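Putative lipase/esterase (Lactobacillus plantarum WCFS1, PDB 3BXP) is a putative carboxylesterase of the alpha/beta-hydrolase superfamily that probably hydrolyses carboxylic ester bonds, its natural substrate being unknown. Local coordinates at residues 2-7 and 17-22; 33-38 and 65-70. All blocks are in the same frame, centred on the assembly; numbering follows the deposited sequence.

In the fold
Both contacts lie in one half of the mixed sheet of an alpha/beta-hydrolase fold, about 11 Å apart between centres. Contact 1 is the antiparallel hairpin at the border of the sheet, where strand 2-9 is the outermost strand within this chain; contact 2 is a parallel pairing further in, between strands 35-41 and 67-72. They share a seam: strand 16-23 is the sheet neighbour of strand 67-72, and Tyr21 N lies 2.8 Å from Thr68 O, a probable hydrogen bond. The chemistry follows the place. The partly buried hairpin uses glutamate, glutamine and threonine alongside its apolar residues, whereas the buried parallel pair relies on methionine (present as selenomethionine), isoleucine, valine and an edge-to-face pair of rings.

Contact 1. Residues 2-7 and 17-22; sequences MQVEQR and QITAYW
The N-terminal beta hairpin that borders the sheet is tied across its two strands by Glu5 and Trp22, which share a face with Ala20. The indole NE1 donates to Glu5 OE1 at 2.9 Å, nearly straight at 167°; the oxygen lies at the ring edge and offers its anti lone pair. Glu5 reaches it because CG stands anti to the backbone N (chi1 177°) and the chain beyond is extended. Toward its other oxygen, OE2, the Arg7 guanidinium, in one of two conformers, turns its edge in a long salt bridge. Replacing Trp22 by a phenylalanine would probably leave Glu5 OE1 without its indole donor and the carboxylate freer to turn.

Strand 16-23 runs antiparallel to both neighbours, as the second strand of the alpha/beta-hydrolase fold does. Here Gln3-Trp22, Glu5-Ala20 and Arg7-Ile18 are hydrogen-bonded pairs; Glu5 N to Ala20 O and Ala20 N to Glu5 O both measure 2.8 Å. Small Ala20 suits its place, its CB lying against one face of the Trp22 ring, while His104 stacks on that indole.

On the opposite face of the sheet, Val4 CG2 and the selenium of Met2 both come within 3.9 Å of Tyr21 CD1, the latter a Met-aromatic contact. Gln6 bends at chi2 (-74°), turning CD back toward Thr19; its OE1 lies a doubtfully short 2.5 Å from Thr19 OG1, and a water bridges OG1 and Gln6 NE2.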
HETATM    1  N   MSE B   2     -20.253  21.840 -16.507  1.00 27.14           N
HETATM    2  CA  MSE B   2     -20.764  20.479 -16.687  1.00 26.04           C
HETATM    3  C   MSE B   2     -22.292  20.486 -16.877  1.00 25.35           C
HETATM    4  O   MSE B   2     -22.982  21.477 -16.576  1.00 26.51           O
HETATM    5  CB  MSE B   2     -20.400  19.621 -15.485  1.00 28.16           C
HETATM    6  CG  MSE B   2     -21.410  19.740 -14.352  1.00 30.61           C
HETATM    7 SE   MSE B   2     -20.888  18.823 -12.804  0.75 29.92          SE
HETATM    8  CE  MSE B   2     -19.050  19.411 -12.638  1.00 45.07           C
ATOM      9  N   GLN B   3     -22.804  19.420 -17.475  1.00 25.76           N
ATOM     10  CA  GLN B   3     -24.248  19.187 -17.539  1.00 26.17           C
ATOM     11  C   GLN B   3     -24.550  18.034 -16.619  1.00 24.41           C
ATOM     12  O   GLN B   3     -23.876  17.019 -16.660  1.00 23.64           O
ATOM     13  CB  GLN B   3     -24.725  18.826 -18.957  1.00 29.78           C
ATOM     14  CG  GLN B   3     -24.548  19.875 -20.066  1.00 31.76           C
ATOM     15  CD  GLN B   3     -24.986  19.290 -21.414  1.00 41.00           C
ATOM     16  OE1 GLN B   3     -25.788  18.353 -21.454  1.00 44.55           O
ATOM     17  NE2 GLN B   3     -24.431  19.800 -22.504  1.00 41.33           N
ATOM     18  N   VAL B   4     -25.568  18.178 -15.785  1.00 24.34           N
ATOM     19  CA  VAL B   4     -26.001  17.069 -14.932  1.00 22.38           C
ATOM     20  C   VAL B   4     -27.189  16.357 -15.623  1.00 25.28           C
ATOM     21  O   VAL B   4     -28.134  17.015 -16.034  1.00 24.29           O
ATOM     22  CB  VAL B   4     -26.412  17.570 -13.507  1.00 23.08           C
ATOM     23  CG1 VAL B   4     -26.805  16.367 -12.607  1.00 21.43           C
ATOM     24  CG2 VAL B   4     -25.277  18.396 -12.885  1.00 27.78           C
ATOM     25  N   GLU B   5     -27.162  15.016 -15.728  1.00 21.46           N
ATOM     26  CA  GLU B   5     -28.273  14.234 -16.315  1.00 22.23           C
ATOM     27  C   GLU B   5     -28.670  13.147 -15.335  1.00 21.74           C
ATOM     28  O   GLU B   5     -27.895  12.299 -15.007  1.00 25.91           O
ATOM     29  CB  GLU B   5     -27.820  13.582 -17.625  1.00 24.70           C
ATOM     30  CG  GLU B   5     -28.879  12.707 -18.250  1.00 25.24           C
ATOM     31  CD  GLU B   5     -28.555  12.267 -19.652  1.00 34.06           C
ATOM     32  OE1 GLU B   5     -27.429  12.496 -20.169  1.00 28.66           O
ATOM     33  OE2 GLU B   5     -29.448  11.676 -20.256  1.00 26.63           O
ATOM     34  N   GLN B   6     -29.920  13.164 -14.889  1.00 20.92           N
ATOM     35  CA  GLN B   6     -30.452  12.115 -14.024  1.00 20.66           C
ATOM     36  C   GLN B   6     -31.229  11.153 -14.907  1.00 18.52           C
ATOM     37  O   GLN B   6     -31.965  11.579 -15.794  1.00 21.15           O
ATOM     38  CB  GLN B   6     -31.479  12.707 -13.032  1.00 21.78           C
ATOM     39  CG  GLN B   6     -31.113  13.958 -12.338  1.00 26.80           C
ATOM     40  CD  GLN B   6     -30.118  13.727 -11.295  1.00 31.29           C
ATOM     41  OE1 GLN B   6     -29.776  12.577 -10.984  1.00 40.15           O
ATOM     42  NE2 GLN B   6     -29.631  14.805 -10.707  1.00 39.95           N
ATOM     43  N   ARG B   7     -31.058   9.845 -14.703  0.70 18.63           N
ATOM     44  CA  ARG B   7     -31.845   8.858 -15.421  0.70 21.81           C
ATOM     45  C   ARG B   7     -32.133   7.659 -14.563  0.70 19.19           C
ATOM     46  O   ARG B   7     -31.367   7.332 -13.650  0.70 20.76           O
ATOM     47  CB  ARG B   7     -31.119   8.287 -16.657  0.70 24.03           C
ATOM     48  CG  ARG B   7     -30.725   9.268 -17.774  0.70 36.00           C
ATOM     49  CD  ARG B   7     -31.856   9.628 -18.753  0.70 42.60           C
ATOM     50  NE  ARG B   7     -32.458   8.487 -19.435  0.70 44.14           N
ATOM     51  CZ  ARG B   7     -32.146   8.085 -20.663  0.70 48.53           C
ATOM     52  NH1 ARG B   7     -31.209   8.717 -21.348  0.70 50.96           N
ATOM     53  NH2 ARG B   7     -32.764   7.036 -21.204  0.70 42.68           N
ATOM     54  N   GLN B  17     -30.977   3.811 -10.550  0.50 22.75           N
ATOM     55  CA  GLN B  17     -30.736   5.206 -10.861  0.50 21.94           C
ATOM     56  C   GLN B  17     -29.278   5.591 -10.965  0.50 22.37           C
ATOM     57  O   GLN B  17     -28.418   5.220 -10.163  0.50 20.39           O
ATOM     58  CB  GLN B  17     -31.455   6.103  -9.880  0.50 24.63           C
ATOM     59  CG  GLN B  17     -32.966   6.069 -10.114  0.50 19.63           C
ATOM     60  CD  GLN B  17     -33.705   6.771  -9.026  0.50 29.08           C
ATOM     61  OE1 GLN B  17     -33.235   6.815  -7.893  0.50 29.23           O
ATOM     62  NE2 GLN B  17     -34.872   7.327  -9.352  0.50 16.28           N
ATOM     63  N   ILE B  18     -29.038   6.402 -11.979  1.00 22.44           N
ATOM     64  CA  ILE B  18     -27.715   6.926 -12.217  1.00 20.44           C
ATOM     65  C   ILE B  18     -27.819   8.445 -12.332  1.00 17.66           C
ATOM     66  O   ILE B  18     -28.872   8.989 -12.706  1.00 20.21           O
ATOM     67  CB  ILE B  18     -27.124   6.366 -13.516  1.00 20.37           C
ATOM     68  CG1 ILE B  18     -27.865   6.967 -14.726  1.00 19.12           C
ATOM     69  CG2 ILE B  18     -27.091   4.823 -13.478  1.00 23.49           C
ATOM     70  CD1 ILE B  18     -27.169   6.653 -16.091  1.00 26.05           C
ATOM     71  N   THR B  19     -26.735   9.129 -12.021  1.00 18.68           N
ATOM     72  CA  THR B  19     -26.565  10.550 -12.378  1.00 19.65           C
ATOM     73  C   THR B  19     -25.280  10.660 -13.174  1.00 22.21           C
ATOM     74  O   THR B  19     -24.201  10.250 -12.710  1.00 19.06           O
ATOM     75  CB  THR B  19     -26.488  11.439 -11.130  1.00 20.87           C
ATOM     76  OG1 THR B  19     -27.714  11.323 -10.405  1.00 20.87           O
ATOM     77  CG2 THR B  19     -26.267  12.926 -11.482  1.00 18.97           C
ATOM     78  N   ALA B  20     -25.383  11.266 -14.349  1.00 21.77           N
ATOM     79  CA  ALA B  20     -24.206  11.576 -15.161  1.00 21.43           C
ATOM     80  C   ALA B  20     -23.819  13.032 -15.040  1.00 19.85           C
ATOM     81  O   ALA B  20     -24.645  13.932 -15.027  1.00 23.51           O
ATOM     82  CB  ALA B  20     -24.425  11.237 -16.628  1.00 20.69           C
ATOM     83  N   TYR B  21     -22.535  13.210 -14.885  1.00 18.63           N
ATOM     84  CA  TYR B  21     -21.952  14.552 -14.851  1.00 19.68           C
ATOM     85  C   TYR B  21     -21.009  14.673 -16.038  1.00 19.08           C
ATOM     86  O   TYR B  21     -19.894  14.138 -16.026  1.00 20.82           O
ATOM     87  CB  TYR B  21     -21.190  14.734 -13.562  1.00 20.39           C
ATOM     88  CG  TYR B  21     -22.017  14.541 -12.323  1.00 21.78           C
ATOM     89  CD1 TYR B  21     -22.767  15.585 -11.792  1.00 28.86           C
ATOM     90  CD2 TYR B  21     -22.055  13.319 -11.695  1.00 21.71           C
ATOM     91  CE1 TYR B  21     -23.506  15.401 -10.639  1.00 25.75           C
ATOM     92  CE2 TYR B  21     -22.800  13.135 -10.522  1.00 28.47           C
ATOM     93  CZ  TYR B  21     -23.508  14.193 -10.015  1.00 30.06           C
ATOM     94  OH  TYR B  21     -24.229  13.996  -8.865  1.00 35.99           O
ATOM     95  N   TRP B  22     -21.516  15.353 -17.065  1.00 20.02           N
ATOM     96  CA  TRP B  22     -20.829  15.490 -18.330  1.00 20.53           C
ATOM     97  C   TRP B  22     -19.996  16.730 -18.321  1.00 21.91           C
ATOM     98  O   TRP B  22     -20.510  17.838 -18.238  1.00 20.54           O
ATOM     99  CB  TRP B  22     -21.829  15.513 -19.498  1.00 21.50           C
ATOM    100  CG  TRP B  22     -22.740  14.395 -19.602  1.00 18.32           C
ATOM    101  CD1 TRP B  22     -24.124  14.442 -19.537  1.00 22.22           C
ATOM    102  CD2 TRP B  22     -22.410  12.998 -19.825  1.00 22.41           C
ATOM    103  NE1 TRP B  22     -24.645  13.189 -19.703  1.00 22.25           N
ATOM    104  CE2 TRP B  22     -23.630  12.280 -19.855  1.00 20.96           C
ATOM    105  CE3 TRP B  22     -21.215  12.295 -19.982  1.00 21.74           C
ATOM    106  CZ2 TRP B  22     -23.680  10.897 -20.067  1.00 20.00           C
ATOM    107  CZ3 TRP B  22     -21.264  10.917 -20.153  1.00 18.49           C
ATOM    108  CH2 TRP B  22     -22.491  10.238 -20.233  1.00 18.62           C
TER
HETATM  109  O   HOH W   1     -28.379  12.997  -8.311  1.00 37.92           O

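Contact 2. Residues 33-38 and 65-70; sequences VDYPIM and GMHTVV. With PGR (R-1,2-propanediol), chain L.
Tyr35 and His67 meet as a T-shaped pair where two parallel strands start, joined through helix 54-63 in a beta-alpha-beta crossover of the alpha/beta-hydrolase sheet. The edge of the tyrosine points to the imidazole face, with planes at 73° and Tyr35 CD2 3.6 Å from His67 CE1. Tyr35 CB adds a CH-pi contact, 4.1 Å from the imidazole centroid. Both residues suit a strand end because each ring packs while its polar atoms find backbone partners: His67 ND1 bonds to Leu23 N and NE2 to His105 O, which would fix the rotation of the imidazole, and Tyr35 OH bonds to Asp24 O. At the same end, Gly65 O lies 3.5 Å from Pro36 CD; Gly65, just after helix 54-63, has a positive phi of 98°, and with its other backbone angle a side chain here would jam against the preceding carbonyl. Asp34 OD2 lies 2.7 Å from O1 of a propanediol, probably from the crystallisation liquor.

The backbones run parallel, Ile37 pairing with His67 and Met38 with Thr68. Pro36 O accepts from His67 N, His67 O from Met38 N, and Met38 O from Val69 N, each at 2.9 Å. Proline has no N-H to give, yet its carbonyl still serves the first of these bonds.

Beside the rings, Ile37 has CG1 anti to the backbone N (chi1 179°), which sets CG1 against His67 CB. Its CD1 lies 3.8 Å from Val69 CG2. Ile37 and Val69 supply branched apolar groups beside His67, and Trp22 and Ala20 of strand 16-23 pack against Ile37 and Val69 respectively.

On the Met38 side, Met61 of that helix packs against Met38 and Met66. Long unbranched methionine chains, here as selenomethionine, bend at chi3 and let their ends meet, Met38 CE lying a tight 3.5 Å from Met66 CE.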
ATOM      1  N   VAL B  33     -12.678  16.900 -27.708  1.00 22.77           N
ATOM      2  CA  VAL B  33     -11.682  16.107 -26.972  1.00 24.93           C
ATOM      3  C   VAL B  33     -12.453  15.125 -26.126  1.00 22.23           C
ATOM      4  O   VAL B  33     -13.307  15.501 -25.325  1.00 24.48           O
ATOM      5  CB  VAL B  33     -10.771  16.949 -26.108  1.00 26.98           C
ATOM      6  CG1 VAL B  33      -9.904  16.048 -25.243  1.00 31.74           C
ATOM      7  CG2 VAL B  33      -9.962  17.882 -26.969  1.00 30.68           C
ATOM      8  N   ASP B  34     -12.258  13.844 -26.404  1.00 20.11           N
ATOM      9  CA  ASP B  34     -12.987  12.808 -25.709  1.00 18.81           C
ATOM     10  C   ASP B  34     -12.332  12.562 -24.368  1.00 21.66           C
ATOM     11  O   ASP B  34     -11.131  12.275 -24.300  1.00 22.04           O
ATOM     12  CB  ASP B  34     -13.093  11.516 -26.546  1.00 16.15           C
ATOM     13  CG  ASP B  34     -13.984  11.679 -27.746  1.00 30.57           C
ATOM     14  OD1 ASP B  34     -14.983  12.436 -27.717  1.00 24.82           O
ATOM     15  OD2 ASP B  34     -13.691  11.006 -28.737  1.00 30.13           O
ATOM     16  N   TYR B  35     -13.088  12.793 -23.312  1.00 19.97           N
ATOM     17  CA  TYR B  35     -12.583  12.683 -21.936  1.00 17.72           C
ATOM     18  C   TYR B  35     -12.777  11.279 -21.417  1.00 14.72           C
ATOM     19  O   TYR B  35     -13.785  10.609 -21.725  1.00 19.10           O
ATOM     20  CB  TYR B  35     -13.320  13.612 -20.950  1.00 20.39           C
ATOM     21  CG  TYR B  35     -13.253  15.083 -21.247  1.00 21.28           C
ATOM     22  CD1 TYR B  35     -12.052  15.737 -21.388  1.00 28.39           C
ATOM     23  CD2 TYR B  35     -14.424  15.813 -21.338  1.00 27.21           C
ATOM     24  CE1 TYR B  35     -12.033  17.121 -21.670  1.00 34.30           C
ATOM     25  CE2 TYR B  35     -14.414  17.159 -21.581  1.00 28.59           C
ATOM     26  CZ  TYR B  35     -13.245  17.810 -21.745  1.00 26.25           C
ATOM     27  OH  TYR B  35     -13.329  19.185 -21.975  1.00 27.97           O
ATOM     28  N   PRO B  36     -11.814  10.797 -20.608  1.00 19.87           N
ATOM     29  CA  PRO B  36     -12.071   9.607 -19.822  1.00 18.74           C
ATOM     30  C   PRO B  36     -13.276   9.775 -18.917  1.00 18.63           C
ATOM     31  O   PRO B  36     -13.772  10.870 -18.685  1.00 18.96           O
ATOM     32  CB  PRO B  36     -10.792   9.449 -18.925  1.00 22.34           C
ATOM     33  CG  PRO B  36      -9.783  10.382 -19.473  1.00 23.83           C
ATOM     34  CD  PRO B  36     -10.589  11.489 -20.174  1.00 20.81           C
ATOM     35  N   ILE B  37     -13.770   8.666 -18.386  1.00 18.47           N
ATOM     36  CA  ILE B  37     -14.973   8.716 -17.545  1.00 16.80           C
ATOM     37  C   ILE B  37     -14.833   7.731 -16.389  1.00 19.69           C
ATOM     38  O   ILE B  37     -14.380   6.578 -16.558  1.00 21.53           O
ATOM     39  CB  ILE B  37     -16.270   8.392 -18.413  1.00 19.42           C
ATOM     40  CG1 ILE B  37     -17.583   8.404 -17.596  1.00 21.26           C
ATOM     41  CG2 ILE B  37     -16.188   7.008 -19.091  1.00 22.85           C
ATOM     42  CD1 ILE B  37     -18.778   8.823 -18.395  1.00 19.39           C
HETATM   43  N   MSE B  38     -15.220   8.190 -15.231  1.00 19.35           N
HETATM   44  CA  MSE B  38     -15.202   7.359 -14.022  1.00 19.71           C
HETATM   45  C   MSE B  38     -16.618   7.074 -13.604  1.00 21.22           C
HETATM   46  O   MSE B  38     -17.386   7.974 -13.329  1.00 19.99           O
HETATM   47  CB  MSE B  38     -14.498   8.056 -12.856  1.00 22.59           C
HETATM   48  CG  MSE B  38     -14.358   7.167 -11.701  1.00 22.90           C
HETATM   49 SE   MSE B  38     -13.253   7.980 -10.309  0.75 22.67          SE
HETATM   50  CE  MSE B  38     -11.560   8.086 -11.301  1.00 30.89           C
ATOM     51  N   GLY B  65     -10.221  16.529 -15.360  1.00 21.71           N
ATOM     52  CA  GLY B  65     -10.587  16.352 -16.784  1.00 21.51           C
ATOM     53  C   GLY B  65     -11.230  15.025 -17.148  1.00 23.86           C
ATOM     54  O   GLY B  65     -10.852  14.366 -18.123  1.00 24.21           O
HETATM   55  N   MSE B  66     -12.206  14.635 -16.338  1.00 21.89           N
HETATM   56  CA  MSE B  66     -12.958  13.413 -16.568  1.00 20.82           C
HETATM   57  C   MSE B  66     -14.437  13.639 -16.402  1.00 20.40           C
HETATM   58  O   MSE B  66     -14.881  14.477 -15.614  1.00 20.63           O
HETATM   59  CB  MSE B  66     -12.508  12.360 -15.569  1.00 23.74           C
HETATM   60  CG  MSE B  66     -11.041  12.065 -15.681  1.00 27.27           C
HETATM   61 SE   MSE B  66     -10.608  10.675 -14.354  0.75 33.41          SE
HETATM   62  CE  MSE B  66     -12.032  10.702 -13.532  1.00 14.30           C
ATOM     63  N   HIS B  67     -15.201  12.836 -17.108  1.00 19.41           N
ATOM     64  CA  HIS B  67     -16.634  12.734 -16.819  1.00 19.62           C
ATOM     65  C   HIS B  67     -16.817  11.809 -15.597  1.00 19.38           C
ATOM     66  O   HIS B  67     -15.920  11.003 -15.316  1.00 19.59           O
ATOM     67  CB  HIS B  67     -17.325  12.050 -17.954  1.00 17.70           C
ATOM     68  CG  HIS B  67     -17.256  12.726 -19.269  1.00 18.86           C
ATOM     69  ND1 HIS B  67     -17.803  13.966 -19.507  1.00 19.48           N
ATOM     70  CD2 HIS B  67     -16.776  12.276 -20.455  1.00 20.79           C
ATOM     71  CE1 HIS B  67     -17.666  14.246 -20.797  1.00 20.77           C
ATOM     72  NE2 HIS B  67     -17.053  13.237 -21.391  1.00 19.14           N
ATOM     73  N   THR B  68     -17.948  11.948 -14.895  1.00 18.48           N
ATOM     74  CA  THR B  68     -18.270  10.959 -13.878  1.00 18.33           C
ATOM     75  C   THR B  68     -19.707  10.562 -13.945  1.00 21.73           C
ATOM     76  O   THR B  68     -20.569  11.345 -14.294  1.00 19.91           O
ATOM     77  CB  THR B  68     -17.878  11.431 -12.479  1.00 24.59           C
ATOM     78  OG1 THR B  68     -18.693  12.535 -12.074  1.00 26.66           O
ATOM     79  CG2 THR B  68     -16.405  11.805 -12.455  1.00 21.77           C
ATOM     80  N   VAL B  69     -19.962   9.299 -13.608  1.00 19.34           N
ATOM     81  CA  VAL B  69     -21.355   8.780 -13.505  1.00 21.46           C
ATOM     82  C   VAL B  69     -21.436   8.081 -12.168  1.00 23.56           C
ATOM     83  O   VAL B  69     -20.551   7.290 -11.833  1.00 21.76           O
ATOM     84  CB  VAL B  69     -21.712   7.772 -14.647  1.00 20.00           C
ATOM     85  CG1 VAL B  69     -23.089   7.008 -14.399  1.00 24.33           C
ATOM     86  CG2 VAL B  69     -21.729   8.471 -16.055  1.00 21.33           C
ATOM     87  N   VAL B  70     -22.475   8.373 -11.392  1.00 20.90           N
ATOM     88  CA  VAL B  70     -22.716   7.646 -10.140  1.00 23.27           C
ATOM     89  C   VAL B  70     -23.808   6.646 -10.371  1.00 21.80           C
ATOM     90  O   VAL B  70     -24.844   7.000 -10.923  1.00 20.93           O
ATOM     91  CB  VAL B  70     -23.074   8.626  -8.985  1.00 24.98           C
ATOM     92  CG1 VAL B  70     -23.386   7.813  -7.701  1.00 20.86           C
ATOM     93  CG2 VAL B  70     -21.901   9.653  -8.753  1.00 26.64           C
TER
HETATM   94  C1  PGR L 281     -15.928   7.970 -28.742  1.00 47.42           C
HETATM   95  C2  PGR L 281     -16.665   8.416 -29.988  1.00 51.50           C
HETATM   96  C3  PGR L 281     -15.709   9.200 -30.881  1.00 48.65           C
HETATM   97  O1  PGR L 281     -15.605   9.202 -28.145  1.00 55.75           O
HETATM   98  O2  PGR L 281     -17.189   7.226 -30.562  1.00 50.61           O